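Local coordinates for solute binding protein MsmE (Bacillus subtilis subsp. subtilis str. 168, PDB 4R6H), which binds melibiose, raffinose and stachyose outside the membrane and delivers them to an ABC transporter for import, at residues 38-43 / 307-312; 74-79 / 99-104; 147-152 / 358-363; 204-207 / 213-216; 223-228 / 410-415. All coordinates share one frame; numbering follows the deposited sequence. Where two conformers were deposited one is given.

Contact 1. Residues 38-43 / 307-312; sequences YSTMST and ERYTLA
M41 lays its CG methylene over the middle of one face of the Y309 ring, 3.7 Å from the ring centroid and only 5° off the normal, a CH-pi contact. Because the chain runs extended beyond CG, SD stands above the same face at 4.9 Å from the Y309 centroid, a distant Met-aromatic contact, and CE passes near CD2. The opposite face rests on CG of R308, so the ring is sandwiched between two aliphatic chains. T40 comes in at the edge, in plane, with OG1 3.4 Å from Y309 CD1. That hydroxyl is bonded to D93, whose carboxylate also receives the backbone N of T310 and thereby ties both segments. The loop 38-43 is shaped by an ST turn, the backbone N of M41 donating to S39 OG at 3.1 Å. At its start a water donates to Y38 O and to T310 O, bridging strand ends that do not bond directly. The loop follows the first strand, 33-38, of one lobe and leads into helix 44-60, whose F50 backs M41. Without a direct hydrogen bond across it, the contact relies on dispersion around one tyrosine, with the polar links passing through D93 and water.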
# COMPACT_ATOMS: atom_id res chain seq x y z
N TYR A 38 5.47 -18.73 1.91
CA TYR A 38 6.26 -17.50 2.03
C TYR A 38 5.30 -16.31 2.21
O TYR A 38 4.26 -16.24 1.53
CB TYR A 38 7.08 -17.23 0.77
CG TYR A 38 8.49 -17.78 0.70
CD1 TYR A 38 8.84 -18.98 1.29
CD2 TYR A 38 9.46 -17.07 -0.03
CE1 TYR A 38 10.16 -19.46 1.20
CE2 TYR A 38 10.76 -17.52 -0.12
CZ TYR A 38 11.11 -18.71 0.48
OH TYR A 38 12.41 -19.14 0.35
N SER A 39 5.71 -15.36 3.05
CA SER A 39 4.92 -14.20 3.41
C SER A 39 5.78 -12.95 3.54
O SER A 39 6.89 -13.04 4.11
CB SER A 39 4.17 -14.46 4.73
OG SER A 39 3.48 -13.27 5.17
N THR A 40 5.25 -11.81 3.07
CA THR A 40 5.88 -10.49 3.31
C THR A 40 5.43 -9.78 4.60
O THR A 40 5.79 -8.63 4.81
CB THR A 40 5.67 -9.53 2.13
OG1 THR A 40 4.30 -9.09 2.02
CG2 THR A 40 6.19 -10.12 0.84
N MET A 41 4.65 -10.46 5.43
CA MET A 41 4.18 -9.86 6.68
C MET A 41 5.38 -9.46 7.53
O MET A 41 6.39 -10.14 7.54
CB MET A 41 3.28 -10.80 7.45
CG MET A 41 1.95 -10.99 6.79
SD MET A 41 0.88 -12.10 7.72
CE MET A 41 -0.47 -12.37 6.58
N SER A 42 5.22 -8.37 8.25
CA SER A 42 6.33 -7.68 8.94
C SER A 42 6.16 -7.54 10.44
O SER A 42 7.14 -7.54 11.16
CB SER A 42 6.58 -6.31 8.29
OG SER A 42 5.42 -5.52 8.22
N THR A 43 4.94 -7.44 10.93
CA THR A 43 4.73 -7.13 12.35
C THR A 43 4.54 -8.37 13.19
O THR A 43 4.20 -9.48 12.68
CB THR A 43 3.51 -6.22 12.59
OG1 THR A 43 2.31 -6.98 12.51
CG2 THR A 43 3.45 -5.04 11.64
N GLU A 307 -3.99 -5.02 -3.47
CA GLU A 307 -3.23 -6.11 -2.86
C GLU A 307 -2.38 -5.62 -1.74
O GLU A 307 -1.65 -4.65 -1.91
CB GLU A 307 -2.20 -6.68 -3.83
CG GLU A 307 -2.67 -7.74 -4.75
CD GLU A 307 -1.51 -8.37 -5.49
OE1 GLU A 307 -1.36 -8.11 -6.70
OE2 GLU A 307 -0.72 -9.09 -4.87
N ARG A 308 -2.40 -6.33 -0.63
CA ARG A 308 -1.43 -6.11 0.41
C ARG A 308 -0.70 -7.44 0.64
O ARG A 308 0.45 -7.62 0.19
CB ARG A 308 -2.08 -5.53 1.68
CG ARG A 308 -1.18 -5.48 2.88
CD ARG A 308 -0.23 -4.33 2.86
NE ARG A 308 0.25 -4.08 4.22
CZ ARG A 308 1.37 -3.43 4.50
NH1 ARG A 308 2.15 -2.97 3.53
NH2 ARG A 308 1.72 -3.25 5.76
N TYR A 309 -1.36 -8.35 1.36
CA TYR A 309 -0.83 -9.71 1.54
C TYR A 309 -1.73 -10.68 0.82
O TYR A 309 -2.94 -10.66 0.98
CB TYR A 309 -0.76 -10.08 3.02
CG TYR A 309 0.02 -9.14 3.86
CD1 TYR A 309 1.29 -8.73 3.51
CD2 TYR A 309 -0.53 -8.64 5.01
CE1 TYR A 309 2.01 -7.89 4.34
CE2 TYR A 309 0.17 -7.79 5.83
CZ TYR A 309 1.43 -7.40 5.46
OH TYR A 309 2.20 -6.54 6.23
N THR A 310 -1.13 -11.60 0.05
CA THR A 310 -1.89 -12.63 -0.62
C THR A 310 -1.31 -14.02 -0.40
O THR A 310 -0.18 -14.14 0.09
CB THR A 310 -1.99 -12.42 -2.14
OG1 THR A 310 -0.70 -12.68 -2.73
CG2 THR A 310 -2.44 -11.00 -2.51
N LEU A 311 -2.12 -15.01 -0.70
CA LEU A 311 -1.70 -16.41 -0.79
C LEU A 311 -1.99 -16.80 -2.23
O LEU A 311 -3.16 -16.93 -2.62
CB LEU A 311 -2.48 -17.33 0.18
CG LEU A 311 -2.03 -17.19 1.62
CD1 LEU A 311 -3.05 -17.74 2.61
CD2 LEU A 311 -0.67 -17.89 1.85
N ALA A 312 -0.93 -17.02 -3.00
CA ALA A 312 -0.97 -17.58 -4.33
C ALA A 312 -0.37 -18.98 -4.26
O ALA A 312 0.56 -19.22 -3.49
CB ALA A 312 -0.15 -16.72 -5.28
O HOH W 1 1.50 -15.33 2.11

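Contact 2. Residues 74-79 / 99-104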
# COMPACT_ATOMS: atom_id res chain seq x y z
N ASP A 74 14.87 -9.92 2.34
CA ASP A 74 15.40 -10.91 1.39
C ASP A 74 14.30 -11.52 0.51
O ASP A 74 14.61 -12.30 -0.38
CB ASP A 74 16.13 -12.06 2.11
CG ASP A 74 17.40 -11.60 2.80
OD1 ASP A 74 18.09 -10.72 2.23
OD2 ASP A 74 17.71 -12.11 3.90
N TYR A 75 13.03 -11.14 0.72
CA TYR A 75 11.92 -11.79 0.01
C TYR A 75 12.08 -11.77 -1.50
O TYR A 75 11.98 -12.81 -2.17
CB TYR A 75 10.59 -11.12 0.41
CG TYR A 75 9.37 -11.89 -0.04
CD1 TYR A 75 8.86 -11.72 -1.31
CD2 TYR A 75 8.77 -12.78 0.80
CE1 TYR A 75 7.79 -12.47 -1.74
CE2 TYR A 75 7.67 -13.51 0.40
CZ TYR A 75 7.16 -13.35 -0.86
OH TYR A 75 6.06 -14.08 -1.28
N GLU A 76 12.30 -10.59 -2.06
CA GLU A 76 12.36 -10.42 -3.50
C GLU A 76 13.50 -11.24 -4.12
O GLU A 76 13.30 -11.91 -5.13
CB GLU A 76 12.50 -8.95 -3.89
CG GLU A 76 12.44 -8.70 -5.39
CD GLU A 76 12.58 -7.23 -5.73
OE1 GLU A 76 12.17 -6.38 -4.92
OE2 GLU A 76 13.10 -6.92 -6.82
N ASN A 77 14.68 -11.15 -3.51
CA ASN A 77 15.83 -11.91 -4.00
C ASN A 77 15.60 -13.43 -3.95
O ASN A 77 15.89 -14.16 -4.89
CB ASN A 77 17.07 -11.53 -3.18
CG ASN A 77 17.62 -10.14 -3.53
OD1 ASN A 77 17.56 -9.71 -4.67
ND2 ASN A 77 18.16 -9.44 -2.52
N MET A 78 15.05 -13.91 -2.85
CA MET A 78 14.77 -15.35 -2.72
C MET A 78 13.72 -15.81 -3.73
O MET A 78 13.87 -16.85 -4.34
CB MET A 78 14.34 -15.67 -1.30
CG MET A 78 15.48 -15.56 -0.31
SD MET A 78 14.94 -15.84 1.37
CE MET A 78 16.49 -15.81 2.27
N MET A 79 12.66 -15.02 -3.93
CA MET A 79 11.65 -15.43 -4.90
C MET A 79 12.14 -15.37 -6.32
O MET A 79 11.74 -16.19 -7.15
CB MET A 79 10.34 -14.64 -4.71
CG MET A 79 9.59 -15.03 -3.43
SD MET A 79 9.02 -16.75 -3.42
CE MET A 79 7.94 -16.73 -4.85
N LYS A 99 0.07 -10.09 -11.11
CA LYS A 99 0.00 -10.30 -12.55
C LYS A 99 1.37 -10.11 -13.20
O LYS A 99 1.84 -10.97 -13.93
CB LYS A 99 -1.01 -9.37 -13.18
CG LYS A 99 -2.41 -9.51 -12.63
CD LYS A 99 -3.28 -8.47 -13.32
CE LYS A 99 -4.74 -8.82 -13.25
NZ LYS A 99 -5.53 -7.72 -13.88
N ILE A 100 2.02 -9.00 -12.88
CA ILE A 100 3.24 -8.60 -13.59
C ILE A 100 4.41 -9.53 -13.34
O ILE A 100 5.14 -9.88 -14.25
CB ILE A 100 3.66 -7.15 -13.22
CG1 ILE A 100 2.66 -6.15 -13.83
CG2 ILE A 100 5.10 -6.86 -13.69
CD1 ILE A 100 3.11 -4.71 -13.83
N ARG A 101 4.59 -9.92 -12.08
CA ARG A 101 5.74 -10.69 -11.68
C ARG A 101 5.42 -12.18 -11.59
O ARG A 101 6.27 -13.02 -11.90
CB ARG A 101 6.22 -10.17 -10.33
CG ARG A 101 7.54 -10.72 -9.85
CD ARG A 101 8.09 -9.94 -8.67
NE ARG A 101 8.46 -8.54 -8.94
CZ ARG A 101 8.80 -7.63 -8.03
NH1 ARG A 101 8.84 -7.92 -6.72
NH2 ARG A 101 9.10 -6.39 -8.40
N TYR A 102 4.21 -12.52 -11.15
CA TYR A 102 3.89 -13.93 -10.86
C TYR A 102 2.90 -14.61 -11.80
O TYR A 102 2.55 -15.77 -11.57
CB TYR A 102 3.40 -14.04 -9.42
CG TYR A 102 4.49 -13.78 -8.44
CD1 TYR A 102 5.44 -14.77 -8.19
CD2 TYR A 102 4.60 -12.60 -7.73
CE1 TYR A 102 6.44 -14.59 -7.28
CE2 TYR A 102 5.61 -12.40 -6.79
CZ TYR A 102 6.54 -13.41 -6.58
OH TYR A 102 7.55 -13.28 -5.65
N GLY A 103 2.48 -13.91 -12.85
CA GLY A 103 1.46 -14.42 -13.74
C GLY A 103 1.72 -15.83 -14.26
O GLY A 103 0.81 -16.65 -14.31
N GLU A 104 2.96 -16.12 -14.61
CA GLU A 104 3.32 -17.42 -15.17
C GLU A 104 3.44 -18.56 -14.15
O GLU A 104 3.60 -19.68 -14.55
CB GLU A 104 4.65 -17.34 -15.93
CG GLU A 104 4.67 -16.33 -17.07
CD GLU A 104 3.48 -16.48 -18.01
OE1 GLU A 104 3.07 -17.62 -18.30
OE2 GLU A 104 2.95 -15.44 -18.46
O HOH W 2 9.35 -6.16 -4.62
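M79 reaches towards Y102 from CB onward. Its CB lies 3.2 Å from Y102 OH and its CG 3.5 Å from the same oxygen, a close fit around the phenol. Bends at chi2 (-64°) and chi3 (-60°) then fold the chain back, bringing the CE methyl to 3.6 Å from Y102 CE1, while SD faces Y38 of the neighbouring strand. Y75, one turn earlier, approaches the same hydroxyl with CE1, and its own OH is bonded to the backbone O of D93. Helix 75-84 follows strand 64-69, the second strand of the parallel pair in this lobe, and here it packs against the short, weakly bonded helix 98-102, with F92 of strand 91-92 touching Y75, M79 and Y102. Towards solvent the chemistry turns polar. E76 and R101 cross at about a right angle without forming a salt bridge, and a water joins them instead, donating to E76 OE1 at 2.8 Å and accepting from R101 NH1, also at 2.8 Å. E76 OE2 is taken by N381, and the R101 guanidinium makes a cation-pi contact with W97.

Contact 3. Residues 147-152 / 358-363; sequences YNRNIL and YANDYE
In the conformer described, NH1 of R149 is gripped by both carboxylate oxygens of D361, at 2.9 Å from OD1 and 2.8 Å from OD2. The bond to OD1 is the hydrogen bond proper, with an N-H...O angle of 153°; OD1 is met on its syn side, somewhat out of the carboxylate plane. NH2 adds a weak bond to the same OD1 at 3.4 Å. The two side chains come from opposite directions, R149 extended from CG to NE so that its guanidinium spans the gap between the helices, and their flat groups are turned 31° apart. D361 has further partners: OD2 accepts from the backbone N of I289 in strand 287-291, and a water 2.7 Å from Y147 OH donates weakly to OD1. R149 begins helix 149-155, directly after strand 141-148, and N148 caps that helix by accepting from I151 N. D361 lies in the first turn of helix 359-364, so the salt bridge joins two helix starts beside strand 287-291, which pairs with 141-148. With a strand amide, a water and, in this conformer, an arginine all facing it, the buried carboxylate of D361 is probably stabilised in its charged form.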
# COMPACT_ATOMS: atom_id res chain seq x y z
N TYR A 147 -5.37 12.21 9.36
CA TYR A 147 -5.53 13.56 9.83
C TYR A 147 -6.11 13.60 11.24
O TYR A 147 -6.77 12.67 11.68
CB TYR A 147 -6.44 14.36 8.89
CG TYR A 147 -7.88 13.94 8.92
CD1 TYR A 147 -8.32 12.77 8.29
CD2 TYR A 147 -8.82 14.66 9.65
CE1 TYR A 147 -9.66 12.38 8.34
CE2 TYR A 147 -10.13 14.28 9.69
CZ TYR A 147 -10.55 13.15 9.03
OH TYR A 147 -11.87 12.72 9.13
N ASN A 148 -5.85 14.71 11.92
CA ASN A 148 -6.37 14.96 13.27
C ASN A 148 -7.74 15.58 13.16
O ASN A 148 -7.88 16.71 12.71
CB ASN A 148 -5.39 15.87 14.00
CG ASN A 148 -5.79 16.14 15.41
OD1 ASN A 148 -6.98 16.35 15.71
ND2 ASN A 148 -4.81 16.19 16.30
N ARG A 149 -8.77 14.82 13.50
CA ARG A 149 -10.16 15.27 13.33
C ARG A 149 -10.45 16.55 14.11
O ARG A 149 -11.12 17.45 13.59
CB ARG A 149 -11.12 14.18 13.76
CG ARG A 149 -10.98 12.84 13.05
CD ARG A 149 -12.02 11.87 13.61
NE ARG A 149 -11.95 10.51 13.11
CZ ARG A 149 -12.63 10.03 12.05
NH1 ARG A 149 -12.48 8.76 11.77
NH2 ARG A 149 -13.46 10.79 11.33
N ASN A 150 -9.92 16.63 15.31
CA ASN A 150 -10.20 17.76 16.19
C ASN A 150 -9.59 19.04 15.64
O ASN A 150 -10.22 20.10 15.73
CB ASN A 150 -9.65 17.42 17.57
CG ASN A 150 -9.78 15.92 17.92
OD1 ASN A 150 -10.80 15.51 18.46
ND2 ASN A 150 -8.76 15.08 17.55
N ILE A 151 -8.38 18.94 15.04
CA ILE A 151 -7.75 20.12 14.48
C ILE A 151 -8.54 20.67 13.32
O ILE A 151 -8.75 21.88 13.19
CB ILE A 151 -6.26 19.84 14.10
CG1 ILE A 151 -5.41 19.67 15.34
CG2 ILE A 151 -5.69 20.94 13.23
CD1 ILE A 151 -4.00 19.21 15.07
N LEU A 152 -9.00 19.79 12.43
CA LEU A 152 -9.80 20.25 11.32
C LEU A 152 -11.11 20.89 11.81
O LEU A 152 -11.46 21.94 11.31
CB LEU A 152 -10.08 19.17 10.28
CG LEU A 152 -8.99 18.89 9.25
CD1 LEU A 152 -7.62 18.61 9.80
CD2 LEU A 152 -9.47 17.84 8.27
N TYR A 358 -9.94 1.85 11.57
CA TYR A 358 -10.51 2.75 10.57
C TYR A 358 -11.77 2.23 9.90
O TYR A 358 -12.21 2.74 8.86
CB TYR A 358 -9.48 3.06 9.48
CG TYR A 358 -8.28 3.84 9.98
CD1 TYR A 358 -8.40 5.02 10.71
CD2 TYR A 358 -7.02 3.41 9.64
CE1 TYR A 358 -7.25 5.72 11.11
CE2 TYR A 358 -5.89 4.10 10.03
CZ TYR A 358 -6.04 5.26 10.76
OH TYR A 358 -4.90 5.99 11.17
N ALA A 359 -12.42 1.22 10.50
CA ALA A 359 -13.62 0.68 9.88
C ALA A 359 -14.71 1.73 9.59
O ALA A 359 -15.35 1.67 8.52
CB ALA A 359 -14.21 -0.43 10.76
N ASN A 360 -14.86 2.67 10.55
CA ASN A 360 -15.81 3.82 10.47
C ASN A 360 -15.61 4.60 9.16
O ASN A 360 -16.52 4.81 8.36
CB ASN A 360 -15.72 4.74 11.74
CG ASN A 360 -14.40 5.52 11.89
OD1 ASN A 360 -13.26 4.98 11.72
ND2 ASN A 360 -14.54 6.83 12.25
N ASP A 361 -14.37 4.97 8.94
CA ASP A 361 -13.99 5.77 7.77
C ASP A 361 -14.10 4.99 6.49
O ASP A 361 -14.52 5.51 5.46
CB ASP A 361 -12.55 6.27 7.91
CG ASP A 361 -12.42 7.39 8.93
OD1 ASP A 361 -13.38 8.22 9.09
OD2 ASP A 361 -11.37 7.50 9.56
N TYR A 362 -13.74 3.71 6.49
CA TYR A 362 -13.95 2.92 5.27
C TYR A 362 -15.45 2.78 4.90
O TYR A 362 -15.77 2.74 3.72
CB TYR A 362 -13.23 1.58 5.30
CG TYR A 362 -11.70 1.70 5.22
CD1 TYR A 362 -11.10 2.48 4.23
CD2 TYR A 362 -10.88 0.95 6.04
CE1 TYR A 362 -9.72 2.55 4.12
CE2 TYR A 362 -9.52 1.03 5.95
CZ TYR A 362 -8.93 1.80 4.98
OH TYR A 362 -7.56 1.85 4.85
N GLU A 363 -16.33 2.71 5.90
CA GLU A 363 -17.76 2.68 5.62
C GLU A 363 -18.23 4.06 5.08
O GLU A 363 -19.04 4.13 4.15
CB GLU A 363 -18.51 2.31 6.89
CG GLU A 363 -19.97 1.99 6.66
CD GLU A 363 -20.41 0.74 7.41
OE1 GLU A 363 -19.59 -0.19 7.64
OE2 GLU A 363 -21.60 0.69 7.76
O HOH W 3 -12.50 10.44 7.85

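Contact 4. Residues 204-207 / 213-216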
# COMPACT_ATOMS: atom_id res chain seq x y z
N PRO A 204 -3.90 9.90 -9.10
CA PRO A 204 -4.85 10.93 -9.60
C PRO A 204 -4.23 11.76 -10.70
O PRO A 204 -4.96 12.24 -11.60
CB PRO A 204 -5.13 11.77 -8.37
CG PRO A 204 -4.10 11.43 -7.34
CD PRO A 204 -3.69 10.01 -7.64
N LEU A 205 -2.91 11.94 -10.72
CA LEU A 205 -2.31 12.80 -11.76
C LEU A 205 -2.37 12.14 -13.12
O LEU A 205 -2.74 12.80 -14.10
CB LEU A 205 -0.88 13.15 -11.43
CG LEU A 205 -0.11 14.03 -12.45
CD1 LEU A 205 -0.70 15.40 -12.46
CD2 LEU A 205 1.33 14.05 -12.06
N LEU A 206 -2.07 10.85 -13.19
CA LEU A 206 -1.72 10.20 -14.44
C LEU A 206 -2.61 9.02 -14.84
O LEU A 206 -2.49 8.55 -15.96
CB LEU A 206 -0.24 9.74 -14.44
CG LEU A 206 0.81 10.78 -14.13
CD1 LEU A 206 2.18 10.17 -13.90
CD2 LEU A 206 0.88 11.79 -15.27
N ILE A 207 -3.44 8.53 -13.92
CA ILE A 207 -4.16 7.29 -14.11
C ILE A 207 -5.67 7.39 -14.08
O ILE A 207 -6.33 6.90 -15.00
CB ILE A 207 -3.72 6.23 -13.06
CG1 ILE A 207 -2.20 6.02 -13.08
CG2 ILE A 207 -4.44 4.92 -13.28
CD1 ILE A 207 -1.60 5.63 -14.42
N ASN A 213 -5.03 10.83 -18.68
CA ASN A 213 -4.19 9.77 -18.24
C ASN A 213 -3.20 9.31 -19.26
O ASN A 213 -3.27 9.63 -20.46
CB ASN A 213 -5.02 8.62 -17.72
CG ASN A 213 -5.54 7.74 -18.81
OD1 ASN A 213 -4.85 6.79 -19.26
ND2 ASN A 213 -6.73 8.01 -19.23
N GLU A 214 -2.21 8.61 -18.73
CA GLU A 214 -1.04 8.22 -19.46
C GLU A 214 -0.71 6.75 -19.26
O GLU A 214 0.43 6.38 -19.39
CB GLU A 214 0.13 9.08 -18.99
CG GLU A 214 -0.08 10.57 -19.19
CD GLU A 214 0.10 10.94 -20.63
OE1 GLU A 214 1.04 10.39 -21.24
OE2 GLU A 214 -0.68 11.77 -21.14
N LYS A 215 -1.72 5.95 -18.96
CA LYS A 215 -1.53 4.49 -18.73
C LYS A 215 -0.75 3.82 -19.86
O LYS A 215 0.24 3.13 -19.66
CB LYS A 215 -2.87 3.78 -18.58
CG LYS A 215 -3.66 4.11 -17.31
CD LYS A 215 -5.03 3.40 -17.38
CE LYS A 215 -5.96 3.73 -16.23
NZ LYS A 215 -7.26 3.01 -16.33
N LYS A 216 -1.20 4.06 -21.09
CA LYS A 216 -0.58 3.38 -22.23
C LYS A 216 0.86 3.80 -22.44
O LYS A 216 1.73 2.96 -22.69
CB LYS A 216 -1.38 3.66 -23.50
CG LYS A 216 -2.78 3.09 -23.47
CD LYS A 216 -3.45 3.21 -24.84
CE LYS A 216 -4.97 3.08 -24.77
NZ LYS A 216 -5.54 3.14 -26.16
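I207 turns both branches to K215: with chi1 at -54°, CG2 stands anti to the backbone N and CG1 anti to the carbonyl carbon, while the K215 chain runs straight beyond CG and crosses the isoleucine at about a right angle. CG2 of I207 thus meets K215 CE at 3.5 Å, and CD1 of I207 comes to 3.9 Å from K215 CG. The same CE lies 3.4 Å from the backbone O of I207, so the aliphatic stem of the lysine lies across I207, just beyond the end of helix 192-206. N213 has CG between its backbone N and carbonyl carbon (chi1 81°), which directs OD1 forward to the backbone N of K215. This is an Asx turn: K215 N donates at 3.3 Å, in the carbonyl plane and on a lone pair of N213 OD1. Across the segments the one hydrogen bond is backbone to backbone, E214 N to L206 O at 2.8 Å and 158°. N213 CB crowds the same oxygen at 3.1 Å from L206 O. Together these close the short connection between helix 192-206 and helix 215-220, with E214 at the N-cap of the latter. F374 and Y378 of helix 374-378 pack against I207, Y378 also touching K215, while L206 faces F223 and F228 and L205 leans on helix 229-240.

Contact 5. Residues 223-228 / 410-415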
# COMPACT_ATOMS: atom_id res chain seq x y z
N PHE A 223 6.18 7.58 -22.10
CA PHE A 223 5.77 8.62 -21.16
C PHE A 223 6.75 9.79 -21.08
O PHE A 223 7.96 9.61 -20.92
CB PHE A 223 5.62 8.00 -19.76
CG PHE A 223 5.18 8.97 -18.70
CD1 PHE A 223 3.94 9.54 -18.77
CD2 PHE A 223 6.04 9.34 -17.67
CE1 PHE A 223 3.51 10.45 -17.80
CE2 PHE A 223 5.63 10.24 -16.70
CZ PHE A 223 4.38 10.81 -16.78
N GLN A 224 6.19 11.00 -21.15
CA GLN A 224 6.97 12.21 -21.01
C GLN A 224 6.97 12.66 -19.55
O GLN A 224 5.94 13.07 -19.03
CB GLN A 224 6.37 13.31 -21.88
CG GLN A 224 6.48 13.04 -23.38
CD GLN A 224 7.89 12.76 -23.80
OE1 GLN A 224 8.25 11.61 -24.05
NE2 GLN A 224 8.71 13.80 -23.85
N TRP A 225 8.14 12.63 -18.92
CA TRP A 225 8.29 12.94 -17.50
C TRP A 225 8.02 14.41 -17.19
O TRP A 225 7.86 14.78 -16.03
CB TRP A 225 9.63 12.42 -16.95
CG TRP A 225 9.52 10.93 -16.77
CD1 TRP A 225 9.72 9.96 -17.70
CD2 TRP A 225 9.07 10.26 -15.58
NE1 TRP A 225 9.45 8.72 -17.16
CE2 TRP A 225 9.06 8.88 -15.86
CE3 TRP A 225 8.71 10.69 -14.30
CZ2 TRP A 225 8.67 7.93 -14.90
CZ3 TRP A 225 8.33 9.76 -13.35
CH2 TRP A 225 8.30 8.39 -13.67
N SER A 226 7.96 15.25 -18.22
CA SER A 226 7.50 16.61 -18.02
C SER A 226 6.09 16.66 -17.39
O SER A 226 5.75 17.63 -16.68
CB SER A 226 7.51 17.39 -19.35
OG SER A 226 6.61 16.82 -20.27
N LYS A 227 5.29 15.60 -17.57
CA LYS A 227 3.95 15.54 -16.99
C LYS A 227 3.97 15.22 -15.48
O LYS A 227 2.97 15.38 -14.80
CB LYS A 227 3.12 14.48 -17.74
CG LYS A 227 2.87 14.87 -19.19
CD LYS A 227 2.07 13.85 -19.97
CE LYS A 227 1.48 14.51 -21.22
NZ LYS A 227 1.84 13.73 -22.44
N PHE A 228 5.11 14.79 -14.98
CA PHE A 228 5.27 14.43 -13.58
C PHE A 228 5.71 15.65 -12.77
O PHE A 228 5.64 15.63 -11.54
CB PHE A 228 6.32 13.33 -13.45
CG PHE A 228 6.19 12.46 -12.20
CD1 PHE A 228 5.31 11.42 -12.22
CD2 PHE A 228 6.98 12.68 -11.07
CE1 PHE A 228 5.19 10.58 -11.12
CE2 PHE A 228 6.85 11.85 -9.96
CZ PHE A 228 5.96 10.81 -10.00
N ARG A 410 15.45 9.47 -17.00
CA ARG A 410 16.68 8.71 -17.25
C ARG A 410 16.64 7.37 -16.50
O ARG A 410 16.95 6.33 -17.07
CB ARG A 410 17.92 9.51 -16.82
CG ARG A 410 18.26 10.70 -17.70
CD ARG A 410 19.65 11.26 -17.40
NE ARG A 410 19.77 11.91 -16.09
CZ ARG A 410 19.46 13.19 -15.82
NH1 ARG A 410 18.96 14.01 -16.74
NH2 ARG A 410 19.62 13.66 -14.59
N GLU A 411 16.26 7.39 -15.23
CA GLU A 411 16.15 6.15 -14.46
C GLU A 411 15.07 5.20 -14.98
O GLU A 411 15.23 3.98 -14.98
CB GLU A 411 15.81 6.51 -13.01
CG GLU A 411 16.90 7.24 -12.26
CD GLU A 411 17.98 6.30 -11.76
OE1 GLU A 411 17.90 5.07 -12.01
OE2 GLU A 411 18.91 6.79 -11.10
N TYR A 412 13.93 5.75 -15.39
CA TYR A 412 12.87 4.98 -16.00
C TYR A 412 13.39 4.23 -17.22
O TYR A 412 13.19 3.02 -17.34
CB TYR A 412 11.75 5.95 -16.34
CG TYR A 412 10.59 5.51 -17.18
CD1 TYR A 412 9.50 4.81 -16.65
CD2 TYR A 412 10.54 5.88 -18.53
CE1 TYR A 412 8.41 4.49 -17.43
CE2 TYR A 412 9.46 5.56 -19.32
CZ TYR A 412 8.40 4.87 -18.78
OH TYR A 412 7.33 4.56 -19.59
N LYS A 413 14.08 4.95 -18.08
CA LYS A 413 14.64 4.36 -19.30
C LYS A 413 15.66 3.28 -18.96
O LYS A 413 15.63 2.16 -19.52
CB LYS A 413 15.27 5.46 -20.18
CG LYS A 413 14.59 5.69 -21.51
CD LYS A 413 13.30 6.49 -21.38
CE LYS A 413 12.54 6.47 -22.69
NZ LYS A 413 11.87 5.16 -22.93
N ARG A 414 16.56 3.62 -18.06
CA ARG A 414 17.60 2.69 -17.62
C ARG A 414 17.03 1.41 -17.02
O ARG A 414 17.47 0.30 -17.35
CB ARG A 414 18.54 3.33 -16.61
CG ARG A 414 19.69 2.41 -16.21
CD ARG A 414 20.65 3.07 -15.23
NE ARG A 414 20.02 3.33 -13.93
CZ ARG A 414 19.78 2.41 -12.99
NH1 ARG A 414 20.10 1.13 -13.19
NH2 ARG A 414 19.22 2.78 -11.84
N LEU A 415 16.06 1.55 -16.12
CA LEU A 415 15.53 0.39 -15.41
C LEU A 415 14.64 -0.46 -16.30
O LEU A 415 14.57 -1.68 -16.12
CB LEU A 415 14.80 0.81 -14.13
CG LEU A 415 15.70 1.32 -13.01
CD1 LEU A 415 14.85 2.06 -11.97
CD2 LEU A 415 16.41 0.14 -12.37
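W225 points the edge of its indole at one face of the Y412 ring, a T-shaped pair with planes 66° apart and 4.8 Å between the centroids of the five-membered ring and the phenol. NE1 leads, standing 3.3 Å above the tyrosine plane towards the rim, and CZ2 follows at 3.7 Å from Y412 CD1. F223 in turn sets its own edge on an indole face, with CE2 3.6 Å above the centre of the W225 ring. On the far side from Y412, W225 CZ3 lies over a face of F228. With chi1 at 170°, the Y412 ring swings from its helix towards the loop. Its OH passes F223 CB at 3.8 Å and is bonded to the backbone O of L218. L408, one turn earlier in helix 401-420, touches W225 and F228, and M383 of helix 383-395 also meets the indole. The result is an edge-to-face aromatic cluster at the interface where the long C-terminal helix 401-420 packs on loop 223-228, the connection between helices 215-220 and 229-240.

In the fold
Contacts 1 and 2 belong to one lobe and form a continuous patch, S39 and T40 of the first packing on Y75 of the second. Contacts 4 and 5 adjoin in the same way, contact 4 lying across the chain's centre from contact 1; L205 packs on the backbone of K227, and a long, weak ion pair links E214 to K227. Contact 3 stands apart, its centre at least 26 Å from every other, and alone depends on a salt bridge. Contacts 1, 2 and 5 are each built around a tyrosine, 2 and 5 being buried and 1 only partly so, although contact 2 has a water-bridged charged rim; contacts 3 and 4 are also partly buried. Contact 4 spans a short turn, whereas 1, 3 and 5 join distant sequence.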